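Hypoxanthine-guanine phosphoribosyltransferase (Leishmania tarentolae, PDB 1PZM) probably converts guanine to GMP and hypoxanthine to IMP in purine salvage, with 5-phospho-alpha-D-ribose 1-diphosphate as the phosphoribosyl donor. Local coordinates at residues Leu59-Val64 with Met122-Ile127. Numbering follows the deposited sequence.
With 5GP (guanosine-5'-monophosphate), chain C.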
ATOM      1  N   LEU A  59       9.519   9.433 -11.596  1.00 30.98           N
ATOM      2  CA  LEU A  59      10.149   8.335 -10.832  1.00 28.75           C
ATOM      3  C   LEU A  59       9.112   7.270 -10.627  1.00 28.24           C
ATOM      4  O   LEU A  59       8.045   7.536 -10.030  1.00 25.69           O
ATOM      5  CB  LEU A  59      10.531   8.797  -9.441  1.00 27.63           C
ATOM      6  CG  LEU A  59      11.325   7.836  -8.558  1.00 27.15           C
ATOM      7  CD1 LEU A  59      12.528   7.310  -9.289  1.00 25.51           C
ATOM      8  CD2 LEU A  59      11.772   8.627  -7.298  1.00 28.80           C
ATOM      9  N   TYR A  60       9.412   6.086 -11.140  1.00 27.78           N
ATOM     10  CA  TYR A  60       8.567   4.933 -10.924  1.00 28.95           C
ATOM     11  C   TYR A  60       8.960   4.280  -9.633  1.00 27.67           C
ATOM     12  O   TYR A  60      10.102   3.799  -9.517  1.00 26.15           O
ATOM     13  CB  TYR A  60       8.735   3.924 -12.057  1.00 29.41           C
ATOM     14  CG  TYR A  60       7.939   4.284 -13.281  1.00 32.65           C
ATOM     15  CD1 TYR A  60       8.413   5.244 -14.195  1.00 35.57           C
ATOM     16  CD2 TYR A  60       6.708   3.641 -13.555  1.00 35.76           C
ATOM     17  CE1 TYR A  60       7.647   5.537 -15.367  1.00 40.74           C
ATOM     18  CE2 TYR A  60       5.950   3.937 -14.713  1.00 36.92           C
ATOM     19  CZ  TYR A  60       6.444   4.881 -15.592  1.00 38.37           C
ATOM     20  OH  TYR A  60       5.737   5.176 -16.701  1.00 44.91           O
ATOM     21  N   LEU A  61       8.017   4.209  -8.692  1.00 25.38           N
ATOM     22  CA  LEU A  61       8.274   3.464  -7.449  1.00 24.75           C
ATOM     23  C   LEU A  61       7.754   2.050  -7.694  1.00 25.52           C
ATOM     24  O   LEU A  61       6.556   1.872  -8.016  1.00 23.85           O
ATOM     25  CB  LEU A  61       7.549   4.112  -6.261  1.00 23.60           C
ATOM     26  CG  LEU A  61       7.974   5.553  -5.867  1.00 22.18           C
ATOM     27  CD1 LEU A  61       7.082   6.103  -4.770  1.00 18.43           C
ATOM     28  CD2 LEU A  61       9.436   5.607  -5.451  1.00 19.99           C
ATOM     29  N   LEU A  62       8.654   1.069  -7.574  1.00 24.34           N
ATOM     30  CA  LEU A  62       8.331  -0.348  -7.729  1.00 25.91           C
ATOM     31  C   LEU A  62       8.171  -0.995  -6.350  1.00 25.46           C
ATOM     32  O   LEU A  62       9.191  -1.355  -5.672  1.00 22.62           O
ATOM     33  CB  LEU A  62       9.399  -1.072  -8.615  1.00 26.61           C
ATOM     34  CG  LEU A  62       9.127  -0.920 -10.141  1.00 30.36           C
ATOM     35  CD1 LEU A  62       8.740   0.519 -10.687  1.00 31.48           C
ATOM     36  CD2 LEU A  62      10.320  -1.430 -10.937  1.00 32.58           C
ATOM     37  N   CYS A  63       6.902  -1.114  -5.926  1.00 23.92           N
ATOM     38  CA  CYS A  63       6.614  -1.591  -4.573  1.00 24.23           C
ATOM     39  C   CYS A  63       6.706  -3.133  -4.462  1.00 24.65           C
ATOM     40  O   CYS A  63       5.992  -3.859  -5.153  1.00 24.83           O
ATOM     41  CB  CYS A  63       5.238  -1.090  -4.110  1.00 25.07           C
ATOM     42  SG  CYS A  63       4.598  -1.907  -2.651  1.00 24.10           S
ATOM     43  N   VAL A  64       7.621  -3.626  -3.624  1.00 24.49           N
ATOM     44  CA  VAL A  64       7.793  -5.064  -3.495  1.00 24.16           C
ATOM     45  C   VAL A  64       6.779  -5.587  -2.476  1.00 23.65           C
ATOM     46  O   VAL A  64       6.949  -5.426  -1.282  1.00 23.56           O
ATOM     47  CB  VAL A  64       9.221  -5.474  -3.109  1.00 24.69           C
ATOM     48  CG1 VAL A  64       9.357  -7.045  -3.103  1.00 24.73           C
ATOM     49  CG2 VAL A  64      10.243  -4.887  -4.092  1.00 25.40           C
ATOM     50  N   MET A 122      12.717   2.861  -9.333  1.00 29.85           N
ATOM     51  CA  MET A 122      13.219   2.732  -7.980  1.00 28.87           C
ATOM     52  C   MET A 122      12.523   1.579  -7.283  1.00 27.85           C
ATOM     53  O   MET A 122      11.259   1.603  -7.075  1.00 25.61           O
ATOM     54  CB  MET A 122      12.953   4.007  -7.186  1.00 28.86           C
ATOM     55  CG  MET A 122      13.562   3.914  -5.772  1.00 31.91           C
ATOM     56  SD  MET A 122      13.592   5.460  -4.899  1.00 39.39           S
ATOM     57  CE  MET A 122      15.007   6.243  -5.873  1.00 30.54           C
ATOM     58  N   LEU A 123      13.316   0.575  -6.906  1.00 24.94           N
ATOM     59  CA  LEU A 123      12.770  -0.565  -6.173  1.00 23.55           C
ATOM     60  C   LEU A 123      12.603  -0.161  -4.730  1.00 24.01           C
ATOM     61  O   LEU A 123      13.543   0.425  -4.112  1.00 23.23           O
ATOM     62  CB  LEU A 123      13.694  -1.793  -6.255  1.00 24.80           C
ATOM     63  CG  LEU A 123      13.719  -2.529  -7.598  1.00 25.01           C
ATOM     64  CD1 LEU A 123      14.900  -3.466  -7.684  1.00 27.97           C
ATOM     65  CD2 LEU A 123      12.405  -3.279  -7.792  1.00 28.88           C
ATOM     66  N   VAL A 124      11.421  -0.478  -4.177  1.00 23.84           N
ATOM     67  CA  VAL A 124      11.056  -0.025  -2.842  1.00 23.18           C
ATOM     68  C   VAL A 124      10.879  -1.271  -1.968  1.00 24.09           C
ATOM     69  O   VAL A 124      10.040  -2.107  -2.223  1.00 19.91           O
ATOM     70  CB  VAL A 124       9.734   0.815  -2.819  1.00 22.70           C
ATOM     71  CG1 VAL A 124       9.375   1.170  -1.356  1.00 20.33           C
ATOM     72  CG2 VAL A 124       9.875   2.098  -3.668  1.00 22.85           C
ATOM     73  N   GLU A 125      11.722  -1.389  -0.941  1.00 25.18           N
ATOM     74  CA  GLU A 125      11.725  -2.588  -0.106  1.00 27.34           C
ATOM     75  C   GLU A 125      11.520  -2.235   1.353  1.00 26.78           C
ATOM     76  O   GLU A 125      12.026  -1.198   1.834  1.00 26.08           O
ATOM     77  CB  GLU A 125      13.089  -3.245  -0.200  1.00 29.14           C
ATOM     78  CG  GLU A 125      13.352  -3.998  -1.452  1.00 34.00           C
ATOM     79  CD  GLU A 125      13.161  -5.482  -1.255  1.00 42.02           C
ATOM     80  OE1 GLU A 125      12.047  -5.912  -0.842  1.00 44.32           O
ATOM     81  OE2 GLU A 125      14.166  -6.211  -1.484  1.00 48.79           O
ATOM     82  N   ASP A 126      10.863  -3.124   2.088  1.00 26.53           N
ATOM     83  CA  ASP A 126      10.736  -2.874   3.526  1.00 27.09           C
ATOM     84  C   ASP A 126      12.033  -3.191   4.286  1.00 27.10           C
ATOM     85  O   ASP A 126      12.508  -2.375   5.098  1.00 27.79           O
ATOM     86  CB  ASP A 126       9.569  -3.647   4.125  1.00 27.24           C
ATOM     87  CG  ASP A 126       9.527  -5.076   3.686  1.00 27.72           C
ATOM     88  OD1 ASP A 126      10.401  -5.555   2.941  1.00 27.63           O
ATOM     89  OD2 ASP A 126       8.627  -5.845   4.065  1.00 36.47           O
ATOM     90  N   ILE A 127      12.614  -4.341   4.023  1.00 27.10           N
ATOM     91  CA  ILE A 127      13.768  -4.805   4.790  1.00 27.85           C
ATOM     92  C   ILE A 127      14.609  -5.708   3.921  1.00 28.45           C
ATOM     93  O   ILE A 127      14.086  -6.528   3.160  1.00 29.83           O
ATOM     94  CB  ILE A 127      13.329  -5.450   6.173  1.00 28.29           C
ATOM     95  CG1 ILE A 127      14.560  -5.802   7.017  1.00 29.78           C
ATOM     96  CG2 ILE A 127      12.372  -6.668   5.999  1.00 28.59           C
ATOM     97  CD1 ILE A 127      14.259  -5.752   8.526  1.00 29.39           C
TER
HETATM   98  P   5GP C 301      16.572 -11.528   2.072  0.50 28.79           P
HETATM   99  O1P 5GP C 301      17.249 -10.202   2.089  0.50 28.84           O
HETATM  100  O2P 5GP C 301      17.350 -12.577   2.782  0.50 24.92           O
HETATM  101  O3P 5GP C 301      16.520 -11.922   0.642  0.50 30.20           O
HETATM  102  O5' 5GP C 301      15.097 -11.368   2.681  0.50 28.40           O
HETATM  103  C5' 5GP C 301      14.134 -12.430   2.683  0.50 32.71           C
HETATM  104  C4' 5GP C 301      12.686 -11.928   2.965  0.50 33.02           C
HETATM  105  O4' 5GP C 301      12.402 -11.741   4.360  0.50 34.29           O
HETATM  106  C3' 5GP C 301      12.316 -10.605   2.301  0.50 30.93           C
HETATM  107  O3' 5GP C 301      10.972 -10.619   1.813  0.50 26.42           O
HETATM  108  C2' 5GP C 301      12.457  -9.627   3.457  0.50 29.75           C
HETATM  109  O2' 5GP C 301      11.723  -8.464   3.202  0.50 25.68           O
HETATM  110  C1' 5GP C 301      11.998 -10.423   4.688  0.50 30.93           C
HETATM  111  N9  5GP C 301      12.703 -10.022   5.942  1.00 33.17           N
HETATM  112  C8  5GP C 301      14.055 -10.161   6.312  1.00 30.08           C
HETATM  113  N7  5GP C 301      14.219  -9.742   7.643  1.00 28.64           N
HETATM  114  C5  5GP C 301      12.932  -9.618   8.119  1.00 27.84           C
HETATM  115  C6  5GP C 301      12.440  -9.217   9.367  1.00 25.73           C
HETATM  116  O6  5GP C 301      13.231  -8.865  10.297  1.00 21.45           O
HETATM  117  N1  5GP C 301      11.063  -9.172   9.579  1.00 22.09           N
HETATM  118  C2  5GP C 301      10.191  -9.545   8.554  1.00 27.21           C
HETATM  119  N2  5GP C 301       8.872  -9.546   8.729  1.00 25.14           N
HETATM  120  N3  5GP C 301      10.673  -9.918   7.331  1.00 25.49           N
HETATM  121  C4  5GP C 301      12.041  -9.955   7.131  1.00 29.63           C
HETATM  122  O   HOH W   1       8.915  -6.749   0.510  1.00 53.27           O
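In the parallel sheet of the type I phosphoribosyltransferase fold, L62 and L123, 4.7 Å apart at CA, mark the register of two neighbouring strands, 59-64 and 120-125. Four backbone bonds establish the pairing: M122 N to Y60 O, L62 N to M122 O (2.7 Å, 175° at the hydrogen), V124 N to L62 O, and a longer last rung from V64 N to V124 O, 3.2 Å. Across 61-63 and 122-124 side chains alternate between the faces. On one, with C63, lie L61, M122 and V124: with CG anti to the backbone N (chi1 -176°), M122 runs alongside L61, its SD 4.2 Å from L61 CD2, and L61 CD2 lies 4.0 Å from V124 CG2. The tip of L59, CD1, reaches M122 CB. On the other face, L123 CD2 touches L62 CB at 3.8 Å. At the C-terminal end the bend of E125 at chi2 (-100°) brings its carboxylate back over V64, with OE1 3.6 Å from V64 CB. Beyond the corner at D126 the chain reaches the nucleotide: O2' of GMP donates to I127 O (3.1 Å), while a water bridges V64 O and D126 OD1, tying the strand end to the pocket. S68 OG bonds to both V64 O and V124 O. Helix 69-81 packs on L61, C63 and V124, helix 30-48 on L59 and M122, and strand 86-91 pairs with 59-64.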